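Local coordinates for protein alpha-14 giardin (Giardia lamblia, PDB 3CHJ) that binds calcium and phospholipid as an annexin and may serve as a calcium-regulated structural element linking the membrane to the underlying axoneme, at residues E72-V75 with L76-K80; L109-T113 with H114-E118. All coordinates share one frame; numbering follows the deposited sequence.

Contact 1. Residues E72-V75 with L76-K80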
loop_
_atom_site.group_PDB
_atom_site.type_symbol
_atom_site.label_atom_id
_atom_site.label_comp_id
_atom_site.label_asym_id
_atom_site.label_seq_id
_atom_site.Cartn_x
_atom_site.Cartn_y
_atom_site.Cartn_z
ATOM N N GLU A 72 -8.577 16.065 3.770
ATOM C CA GLU A 72 -7.913 16.822 2.695
ATOM C C GLU A 72 -6.753 16.009 2.100
ATOM O O GLU A 72 -6.599 15.919 0.877
ATOM C CB GLU A 72 -7.366 18.174 3.185
ATOM C CG GLU A 72 -6.645 18.880 2.068
ATOM C CD GLU A 72 -5.848 20.099 2.455
ATOM O OE1 GLU A 72 -5.850 20.499 3.639
ATOM O OE2 GLU A 72 -5.193 20.655 1.541
ATOM N N SER A 73 -5.962 15.428 2.990
ATOM C CA SER A 73 -4.798 14.639 2.583
ATOM C C SER A 73 -5.240 13.447 1.748
ATOM O O SER A 73 -4.658 13.154 0.691
ATOM C CB SER A 73 -4.040 14.188 3.806
ATOM O OG SER A 73 -3.442 15.338 4.406
ATOM N N LEU A 74 -6.296 12.792 2.198
ATOM C CA LEU A 74 -6.849 11.665 1.466
ATOM C C LEU A 74 -7.288 12.060 0.065
ATOM O O LEU A 74 -6.870 11.431 -0.916
ATOM C CB LEU A 74 -8.034 11.068 2.249
ATOM C CG LEU A 74 -8.815 9.944 1.560
ATOM C CD1 LEU A 74 -7.884 8.705 1.380
ATOM C CD2 LEU A 74 -10.016 9.613 2.411
ATOM N N VAL A 75 -8.116 13.105 -0.036
ATOM C CA VAL A 75 -8.612 13.550 -1.348
ATOM C C VAL A 75 -7.461 13.888 -2.299
ATOM O O VAL A 75 -7.472 13.497 -3.468
ATOM C CB VAL A 75 -9.595 14.751 -1.190
ATOM C CG1 VAL A 75 -9.926 15.383 -2.525
ATOM C CG2 VAL A 75 -10.871 14.278 -0.499
ATOM N N LEU A 76 -6.458 14.617 -1.812
ATOM C CA LEU A 76 -5.315 14.969 -2.681
ATOM C C LEU A 76 -4.592 13.726 -3.194
ATOM O O LEU A 76 -4.163 13.702 -4.353
ATOM C CB LEU A 76 -4.355 15.912 -1.965
ATOM C CG LEU A 76 -4.966 17.296 -1.718
ATOM C CD1 LEU A 76 -4.053 18.133 -0.822
ATOM C CD2 LEU A 76 -5.292 18.041 -3.007
ATOM N N MET A 77 -4.508 12.690 -2.362
ATOM C CA MET A 77 -3.848 11.441 -2.774
ATOM C C MET A 77 -4.650 10.759 -3.874
ATOM O O MET A 77 -4.083 10.065 -4.737
ATOM C CB MET A 77 -3.708 10.482 -1.597
ATOM C CG MET A 77 -2.684 10.869 -0.538
ATOM S SD MET A 77 -2.474 9.436 0.569
ATOM C CE MET A 77 -1.584 10.180 1.959
ATOM N N LEU A 78 -5.963 10.939 -3.837
ATOM C CA LEU A 78 -6.842 10.223 -4.767
ATOM C C LEU A 78 -6.796 10.809 -6.153
ATOM O O LEU A 78 -7.077 10.094 -7.128
ATOM C CB LEU A 78 -8.288 10.231 -4.265
ATOM C CG LEU A 78 -8.551 9.520 -2.939
ATOM C CD1 LEU A 78 -9.982 9.810 -2.493
ATOM C CD2 LEU A 78 -8.293 8.004 -3.059
ATOM N N TYR A 79 -6.452 12.088 -6.272
ATOM C CA TYR A 79 -6.570 12.746 -7.581
ATOM C C TYR A 79 -5.233 12.733 -8.344
ATOM O O TYR A 79 -5.009 13.531 -9.249
ATOM C CB TYR A 79 -7.149 14.170 -7.438
ATOM C CG TYR A 79 -8.580 14.282 -6.910
ATOM C CD1 TYR A 79 -9.420 13.171 -6.785
ATOM C CD2 TYR A 79 -9.110 15.525 -6.594
ATOM C CE1 TYR A 79 -10.729 13.296 -6.316
ATOM C CE2 TYR A 79 -10.403 15.667 -6.115
ATOM C CZ TYR A 79 -11.224 14.557 -5.995
ATOM O OH TYR A 79 -12.518 14.714 -5.513
ATOM N N LYS A 80 -4.350 11.820 -7.952
ATOM C CA LYS A 80 -2.997 11.735 -8.504
ATOM C C LYS A 80 -2.854 10.449 -9.289
ATOM O O LYS A 80 -3.414 9.434 -8.903
ATOM C CB LYS A 80 -1.964 11.677 -7.364
ATOM C CG LYS A 80 -1.630 13.005 -6.788
ATOM C CD LYS A 80 -0.828 12.881 -5.537
ATOM C CE LYS A 80 -0.854 14.215 -4.826
ATOM N NZ LYS A 80 -0.363 15.325 -5.689
#
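Val75 and Tyr79 lie side by side at the C-terminal end of helix 69-78, where the chain unwinds, and form its tightly packed side. Val75 CG1 stands over one face of the tyrosine ring, 4.0 Å from the ring centroid, in a CH-pi contact. It gets there because CG1 is anti to the backbone N (chi1 170°). Leu74 continues this buried surface, its CG 4.2 Å from Leu78 CD1. Helix 31-38 covers Leu78 and Tyr79, helix 41-55 also packs on the tyrosine, and Tyr79 OH is hydrogen-bonded to Leu32 O.

The other flank is looser. Glu72 and Leu76, both partly exposed, run alongside each other with Glu72 OE2 3.6 Å from Leu76 CD1, a carboxylate beside a methyl group.

The backbone bonds weaken toward the helix end. Leu76 N donates a nearly straight bond to Glu72 O (3.0 Å, 168°). One turn on, Val75 O, which also faces the ring, accepts Leu78 N at 3.0 Å from above its carbonyl plane, and its bond from Tyr79 N is weak. Tyr79 is the first residue to leave helical angles. This chemistry is consistent with side-chain packing and the Tyr79 hydroxyl bond holding the last turn.

Contact 2. Residues L109-T113 with H114-E118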
loop_
_atom_site.group_PDB
_atom_site.type_symbol
_atom_site.label_atom_id
_atom_site.label_comp_id
_atom_site.label_asym_id
_atom_site.label_seq_id
_atom_site.Cartn_x
_atom_site.Cartn_y
_atom_site.Cartn_z
ATOM N N LEU A 109 6.603 -2.709 -0.644
ATOM C CA LEU A 109 6.277 -4.143 -0.585
ATOM C C LEU A 109 4.910 -4.477 -1.170
ATOM O O LEU A 109 4.515 -5.643 -1.176
ATOM C CB LEU A 109 6.411 -4.710 0.823
ATOM C CG LEU A 109 7.811 -4.578 1.423
ATOM C CD1 LEU A 109 7.826 -5.239 2.805
ATOM C CD2 LEU A 109 8.837 -5.207 0.478
ATOM N N THR A 110 4.200 -3.465 -1.656
ATOM C CA THR A 110 2.823 -3.721 -2.134
ATOM C C THR A 110 2.591 -3.208 -3.542
ATOM O O THR A 110 1.443 -2.974 -3.947
ATOM C CB THR A 110 1.752 -3.149 -1.214
ATOM O OG1 THR A 110 1.826 -1.715 -1.248
ATOM C CG2 THR A 110 1.890 -3.670 0.215
ATOM N N ILE A 111 3.674 -3.040 -4.282
ATOM C CA ILE A 111 3.595 -2.685 -5.696
ATOM C C ILE A 111 4.294 -3.704 -6.597
ATOM O O ILE A 111 5.256 -4.375 -6.203
ATOM C CB ILE A 111 4.106 -1.260 -5.960
ATOM C CG1 ILE A 111 5.579 -1.118 -5.522
ATOM C CG2 ILE A 111 3.180 -0.284 -5.253
ATOM C CD1 ILE A 111 6.181 0.254 -5.736
ATOM N N GLU A 112 3.800 -3.809 -7.824
ATOM C CA GLU A 112 4.332 -4.797 -8.756
ATOM C C GLU A 112 5.758 -4.445 -9.199
ATOM O O GLU A 112 6.168 -3.275 -9.127
ATOM C CB GLU A 112 3.400 -4.916 -9.972
ATOM C CG GLU A 112 1.925 -5.204 -9.623
ATOM C CD GLU A 112 1.707 -6.572 -8.986
ATOM O OE1 GLU A 112 2.524 -7.483 -9.208
ATOM O OE2 GLU A 112 0.702 -6.736 -8.261
ATOM N N THR A 113 6.524 -5.447 -9.647
ATOM C CA THR A 113 7.915 -5.204 -10.051
ATOM C C THR A 113 7.992 -4.170 -11.174
ATOM O O THR A 113 8.873 -3.300 -11.157
ATOM C CB THR A 113 8.670 -6.485 -10.502
ATOM O OG1 THR A 113 8.042 -7.652 -9.959
ATOM C CG2 THR A 113 10.128 -6.422 -10.041
ATOM N N HIS A 114 7.068 -4.250 -12.137
ATOM C CA HIS A 114 7.015 -3.250 -13.217
ATOM C C HIS A 114 6.802 -1.828 -12.685
ATOM O O HIS A 114 7.348 -0.867 -13.232
ATOM C CB HIS A 114 5.991 -3.624 -14.316
ATOM C CG HIS A 114 4.551 -3.452 -13.914
ATOM N ND1 HIS A 114 3.893 -2.244 -13.999
ATOM C CD2 HIS A 114 3.634 -4.347 -13.467
ATOM C CE1 HIS A 114 2.643 -2.393 -13.596
ATOM N NE2 HIS A 114 2.459 -3.662 -13.273
ATOM N N GLU A 115 6.029 -1.713 -11.603
ATOM C CA GLU A 115 5.733 -0.422 -10.983
ATOM C C GLU A 115 6.962 0.096 -10.234
ATOM O O GLU A 115 7.196 1.287 -10.198
ATOM C CB GLU A 115 4.552 -0.525 -10.021
ATOM C CG GLU A 115 3.984 0.848 -9.579
ATOM C CD GLU A 115 3.176 1.572 -10.662
ATOM O OE1 GLU A 115 2.522 0.898 -11.483
ATOM O OE2 GLU A 115 3.183 2.826 -10.684
ATOM N N VAL A 116 7.741 -0.799 -9.634
ATOM C CA VAL A 116 8.999 -0.364 -9.000
ATOM C C VAL A 116 9.926 0.216 -10.063
ATOM O O VAL A 116 10.550 1.263 -9.867
ATOM C CB VAL A 116 9.731 -1.513 -8.253
ATOM C CG1 VAL A 116 11.008 -0.994 -7.617
ATOM C CG2 VAL A 116 8.823 -2.098 -7.175
ATOM N N ARG A 117 9.999 -0.459 -11.201
ATOM C CA ARG A 117 10.851 -0.006 -12.310
ATOM C C ARG A 117 10.433 1.402 -12.754
ATOM O O ARG A 117 11.267 2.299 -12.922
ATOM C CB ARG A 117 10.740 -0.991 -13.466
ATOM C CG ARG A 117 12.051 -1.294 -14.192
ATOM C CD ARG A 117 11.876 -2.424 -15.205
ATOM N NE ARG A 117 10.949 -3.443 -14.719
ATOM C CZ ARG A 117 10.307 -4.325 -15.480
ATOM N NH1 ARG A 117 10.474 -4.335 -16.800
ATOM N NH2 ARG A 117 9.482 -5.197 -14.915
ATOM N N GLU A 118 9.128 1.603 -12.891
ATOM C CA GLU A 118 8.593 2.876 -13.328
ATOM C C GLU A 118 8.920 3.973 -12.317
ATOM O O GLU A 118 9.332 5.078 -12.682
ATOM C CB GLU A 118 7.078 2.763 -13.524
ATOM C CG GLU A 118 6.402 4.062 -13.945
ATOM C CD GLU A 118 4.877 3.943 -14.120
ATOM O OE1 GLU A 118 4.243 3.019 -13.550
ATOM O OE2 GLU A 118 4.310 4.809 -14.823
#
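Ile111 and Val116 meet across the start of helix 113-127, a helix N-terminus in the all-helical annexin fold, with Glu112 at the N-cap position.

Apolar packing comes from the residue just before the cap. The Ile111 and Val116 side chains cross at about a right angle, and Ile111 CG1 lies 3.8 Å from Val116 CG2. With chi1 at 60°, Ile111 CG1 sits between its own backbone N and carbonyl carbon, which turns this branch and CD1 beyond it to the valine methyl. On the same isoleucine, CB is 4.2 Å from Glu115 CB. Leu86 of helix 82-94 touches both Ile111 and Glu115, joining this first turn to that helix.

Backbone hydrogen bonds set the first turn. Glu112 O takes Val116 N at 3.0 Å, with the donor nearly in line with the carbonyl bond, and also receives a weak bond from Glu115 N. Arg117 N then reaches Thr113 O at 3.1 Å and 161°, the next regular helical step.

Glu112 and His114 carry the polar side. The Glu112 carboxylate turns away from the helix and forms a salt bridge through OE1 with Arg198, while Phe239 of helix 227-241 also touches this side chain. Its aliphatic part stays beside exposed His114, whose ring approaches obliquely; the carboxylate and ring planes are only 18° apart. Glu112 OE1 is 5.6 Å from His114 NE2, so no direct bond joins them; the carboxylate might at most favour a protonated ring, an effect its pairing with Arg198 would probably reduce. What touches is carbon: His114 CD2 rests 3.5 Å from Glu112 CB.

Contact 1 lies at the C-terminal end of helix 69-78, and contact 2 at the N-terminal end of helix 113-127, in series along the chain. Their centres are about 21 Å apart and their nearest atoms about 10 Å, so the two do not touch. Helix 262-272 lies near both: Asn266 and Ala270 pack on contact 1, while His272, just at its end, is hydrogen-bonded to Thr110 O in contact 2. Helix 82-94 also links them, touching Ile111 and Glu115 and carrying Glu88, which makes a long, weak ion pair with Lys80. Neither contact contributes to the calcium site seen at Ala175, Thr178, Gly180, Glu185 and Glu224.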